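Side-chain contact in 4-alpha-glucanotransferase (Corynebacterium glutamicum, PDB 5B68), which belongs to the 4-alpha-glucanotransferases, also called amylomaltases or disproportionating enzymes, built around a TIM-type barrel with an N-terminal beta-sandwich domain: residues I531-H536 with A599-V604. Sequence-based numbering, arbitrary orientation.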
ATOM      1  N   ILE A 531     -15.251   7.961  -4.716  1.00 22.86           N
ATOM      2  CA  ILE A 531     -15.862   6.756  -5.304  1.00 24.74           C
ATOM      3  C   ILE A 531     -17.354   7.074  -5.483  1.00 24.79           C
ATOM      4  O   ILE A 531     -18.064   7.405  -4.507  1.00 24.70           O
ATOM      5  CB  ILE A 531     -15.636   5.524  -4.397  1.00 25.83           C
ATOM      6  CG1 ILE A 531     -14.138   5.265  -4.235  1.00 27.39           C
ATOM      7  CG2 ILE A 531     -16.239   4.244  -4.985  1.00 26.52           C
ATOM      8  CD1 ILE A 531     -13.848   4.111  -3.270  1.00 32.66           C
ATOM      9  N   LEU A 532     -17.796   7.053  -6.733  1.00 24.89           N
ATOM     10  CA  LEU A 532     -19.108   7.628  -7.077  1.00 24.26           C
ATOM     11  C   LEU A 532     -20.198   7.092  -6.100  1.00 23.96           C
ATOM     12  O   LEU A 532     -20.926   7.856  -5.528  1.00 25.43           O
ATOM     13  CB  LEU A 532     -19.488   7.202  -8.506  1.00 24.70           C
ATOM     14  CG  LEU A 532     -20.988   7.393  -8.838  1.00 27.76           C
ATOM     15  CD1 LEU A 532     -21.143   8.828  -9.236  1.00 26.66           C
ATOM     16  CD2 LEU A 532     -21.509   6.494  -9.908  1.00 30.28           C
ATOM     17  N   TRP A 533     -20.248   5.792  -5.896  1.00 25.13           N
ATOM     18  CA  TRP A 533     -21.378   5.199  -5.128  1.00 28.01           C
ATOM     19  C   TRP A 533     -21.424   5.673  -3.670  1.00 30.57           C
ATOM     20  O   TRP A 533     -22.482   5.651  -3.057  1.00 30.36           O
ATOM     21  CB  TRP A 533     -21.342   3.685  -5.156  1.00 27.46           C
ATOM     22  CG  TRP A 533     -21.415   3.026  -6.438  1.00 29.76           C
ATOM     23  CD1 TRP A 533     -20.482   2.194  -6.976  1.00 30.27           C
ATOM     24  CD2 TRP A 533     -22.461   3.140  -7.411  1.00 26.77           C
ATOM     25  NE1 TRP A 533     -20.886   1.742  -8.196  1.00 31.84           N
ATOM     26  CE2 TRP A 533     -22.094   2.318  -8.504  1.00 30.46           C
ATOM     27  CE3 TRP A 533     -23.677   3.831  -7.452  1.00 28.53           C
ATOM     28  CZ2 TRP A 533     -22.904   2.166  -9.631  1.00 30.14           C
ATOM     29  CZ3 TRP A 533     -24.470   3.718  -8.592  1.00 26.91           C
ATOM     30  CH2 TRP A 533     -24.080   2.899  -9.662  1.00 26.86           C
ATOM     31  N   PHE A 534     -20.282   6.121  -3.129  1.00 33.29           N
ATOM     32  CA  PHE A 534     -20.218   6.626  -1.739  1.00 32.10           C
ATOM     33  C   PHE A 534     -20.319   8.101  -1.581  1.00 32.04           C
ATOM     34  O   PHE A 534     -20.351   8.585  -0.454  1.00 33.80           O
ATOM     35  CB  PHE A 534     -18.914   6.155  -1.066  1.00 33.64           C
ATOM     36  CG  PHE A 534     -18.671   4.686  -1.160  1.00 35.39           C
ATOM     37  CD1 PHE A 534     -19.703   3.770  -1.037  1.00 37.86           C
ATOM     38  CD2 PHE A 534     -17.372   4.193  -1.293  1.00 38.31           C
ATOM     39  CE1 PHE A 534     -19.463   2.402  -1.106  1.00 38.92           C
ATOM     40  CE2 PHE A 534     -17.114   2.808  -1.352  1.00 39.99           C
ATOM     41  CZ  PHE A 534     -18.165   1.912  -1.246  1.00 40.64           C
ATOM     42  N   GLU A 535     -20.375   8.890  -2.655  1.00 26.91           N
ATOM     43  CA  GLU A 535     -20.186  10.315  -2.509  1.00 26.25           C
ATOM     44  C   GLU A 535     -21.486  11.059  -2.253  1.00 32.95           C
ATOM     45  O   GLU A 535     -22.464  10.852  -2.997  1.00 32.64           O
ATOM     46  CB  GLU A 535     -19.582  10.913  -3.781  1.00 29.19           C
ATOM     47  CG  GLU A 535     -18.112  10.562  -4.079  1.00 30.94           C
ATOM     48  CD  GLU A 535     -17.167  10.816  -2.902  1.00 31.26           C
ATOM     49  OE1 GLU A 535     -16.321   9.921  -2.594  1.00 35.64           O
ATOM     50  OE2 GLU A 535     -17.293  11.908  -2.332  1.00 32.65           O
ATOM     51  N   HIS A 536     -21.476  11.948  -1.254  1.00 30.42           N
ATOM     52  CA  HIS A 536     -22.633  12.701  -0.840  1.00 30.47           C
ATOM     53  C   HIS A 536     -22.237  14.097  -1.057  1.00 29.57           C
ATOM     54  O   HIS A 536     -21.039  14.423  -1.009  1.00 33.97           O
ATOM     55  CB  HIS A 536     -22.974  12.435   0.673  1.00 32.69           C
ATOM     56  CG  HIS A 536     -23.511  11.078   0.944  1.00 31.16           C
ATOM     57  ND1 HIS A 536     -24.856  10.837   1.096  1.00 35.17           N
ATOM     58  CD2 HIS A 536     -22.889   9.897   1.162  1.00 36.23           C
ATOM     59  CE1 HIS A 536     -25.044   9.549   1.339  1.00 38.52           C
ATOM     60  NE2 HIS A 536     -23.864   8.952   1.389  1.00 40.10           N
ATOM     61  N   ALA A 599     -31.181   6.049  -8.067  1.00 25.85           N
ATOM     62  CA  ALA A 599     -32.027   6.968  -8.824  1.00 27.12           C
ATOM     63  C   ALA A 599     -31.576   8.336  -8.653  1.00 25.72           C
ATOM     64  O   ALA A 599     -31.459   9.101  -9.609  1.00 28.23           O
ATOM     65  CB  ALA A 599     -33.518   6.819  -8.396  1.00 28.61           C
ATOM     66  N   GLU A 600     -31.286   8.694  -7.407  1.00 27.64           N
ATOM     67  CA  GLU A 600     -30.808  10.005  -7.089  1.00 27.82           C
ATOM     68  C   GLU A 600     -29.495  10.333  -7.818  1.00 26.80           C
ATOM     69  O   GLU A 600     -29.273  11.502  -8.251  1.00 26.73           O
ATOM     70  CB  GLU A 600     -30.636  10.163  -5.557  1.00 31.60           C
ATOM     71  CG  GLU A 600     -31.960  10.411  -4.824  1.00 34.98           C
ATOM     72  CD  GLU A 600     -31.813  10.459  -3.306  1.00 35.69           C
ATOM     73  OE1 GLU A 600     -31.032  11.300  -2.846  1.00 31.48           O
ATOM     74  OE2 GLU A 600     -32.524   9.697  -2.614  1.00 37.28           O
ATOM     75  N   ILE A 601     -28.617   9.324  -7.917  1.00 25.57           N
ATOM     76  CA  ILE A 601     -27.329   9.516  -8.626  1.00 23.23           C
ATOM     77  C   ILE A 601     -27.562   9.716 -10.131  1.00 24.10           C
ATOM     78  O   ILE A 601     -26.945  10.616 -10.748  1.00 25.33           O
ATOM     79  CB  ILE A 601     -26.405   8.288  -8.430  1.00 25.13           C
ATOM     80  CG1 ILE A 601     -25.876   8.261  -6.974  1.00 27.12           C
ATOM     81  CG2 ILE A 601     -25.221   8.326  -9.405  1.00 26.95           C
ATOM     82  CD1 ILE A 601     -25.073   7.015  -6.652  1.00 27.01           C
ATOM     83  N   LEU A 602     -28.460   8.904 -10.683  1.00 22.79           N
ATOM     84  CA  LEU A 602     -28.786   9.000 -12.102  1.00 24.53           C
ATOM     85  C   LEU A 602     -29.422  10.364 -12.398  1.00 24.68           C
ATOM     86  O   LEU A 602     -29.157  10.961 -13.449  1.00 22.74           O
ATOM     87  CB  LEU A 602     -29.697   7.845 -12.519  1.00 25.48           C
ATOM     88  CG  LEU A 602     -29.048   6.432 -12.418  1.00 24.03           C
ATOM     89  CD1 LEU A 602     -30.100   5.349 -12.553  1.00 26.20           C
ATOM     90  CD2 LEU A 602     -27.923   6.195 -13.429  1.00 25.23           C
ATOM     91  N   ASP A 603     -30.276  10.864 -11.476  1.00 27.57           N
ATOM     92  CA  ASP A 603     -30.782  12.242 -11.605  1.00 25.57           C
ATOM     93  C   ASP A 603     -29.703  13.279 -11.564  1.00 26.98           C
ATOM     94  O   ASP A 603     -29.740  14.291 -12.298  1.00 24.80           O
ATOM     95  CB  ASP A 603     -31.852  12.551 -10.536  1.00 30.52           C
ATOM     96  CG  ASP A 603     -33.198  11.889 -10.845  1.00 31.34           C
ATOM     97  OD1 ASP A 603     -33.417  11.410 -11.998  1.00 31.69           O
ATOM     98  OD2 ASP A 603     -33.986  11.778  -9.878  1.00 30.14           O
ATOM     99  N   VAL A 604     -28.706  13.072 -10.697  1.00 25.59           N
ATOM    100  CA  VAL A 604     -27.603  14.057 -10.651  1.00 27.32           C
ATOM    101  C   VAL A 604     -26.788  14.015 -11.928  1.00 22.40           C
ATOM    102  O   VAL A 604     -26.327  15.038 -12.404  1.00 23.95           O
ATOM    103  CB  VAL A 604     -26.757  13.876  -9.346  1.00 30.73           C
ATOM    104  CG1 VAL A 604     -25.342  14.318  -9.510  1.00 32.04           C
ATOM    105  CG2 VAL A 604     -27.452  14.610  -8.184  1.00 33.98           C
TER
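Leu532 and Trp533, side by side on a short 3-10 turn just beyond strand 528-531 of the barrel, close around Ile601, the residue of 599-604 whose side chain points at them. Leu532 comes first. Its CG stands anti to the backbone N (chi1 163°), which swings both methyls to the branch methyl of Ile601: Leu532 CD1 lies 4.1 Å from Ile601 CG2, and Leu532 CD2 is hardly farther. The same CD2 also sits 4.1 Å above the plane of the Trp533 ring, offset to its rim, so leucine and indole also pack on each other, and Ile601 touches both. Trp533 starts out pointing away from the helix, yet its six-membered ring reaches back. Its CE3 meets Ile601 CD1 at 3.6 Å, with CZ3 next, and the isoleucine chain runs at roughly a right angle to the tryptophan side chain. Ile601 is extended along CG1 (chi2 174°), which carries CD1 out to the indole while CG2 stays by the leucine. Beyond this pair, Tyr568 stacks on the Trp533 ring, Leu634 and Phe637 of helix 627-639 touch Trp533 and Leu532 respectively, and the carbonyl of Trp533 accepts a hydrogen bond from Trp597, one turn before Ile601 on helix 587-607. The side chain of Glu535 folds back over the start of the turn, where its OE1 accepts a hydrogen bond from the N-H of Ile531 (N to OE1 3.1 Å), on the anti side and 24° out of the carboxylate plane; its OE2 forms a salt bridge with Arg544. Between 531-536 and 599-604 the contact is buried, van der Waals and hydrophobic, while a polar tie between loop and helix comes a turn earlier, from Trp597.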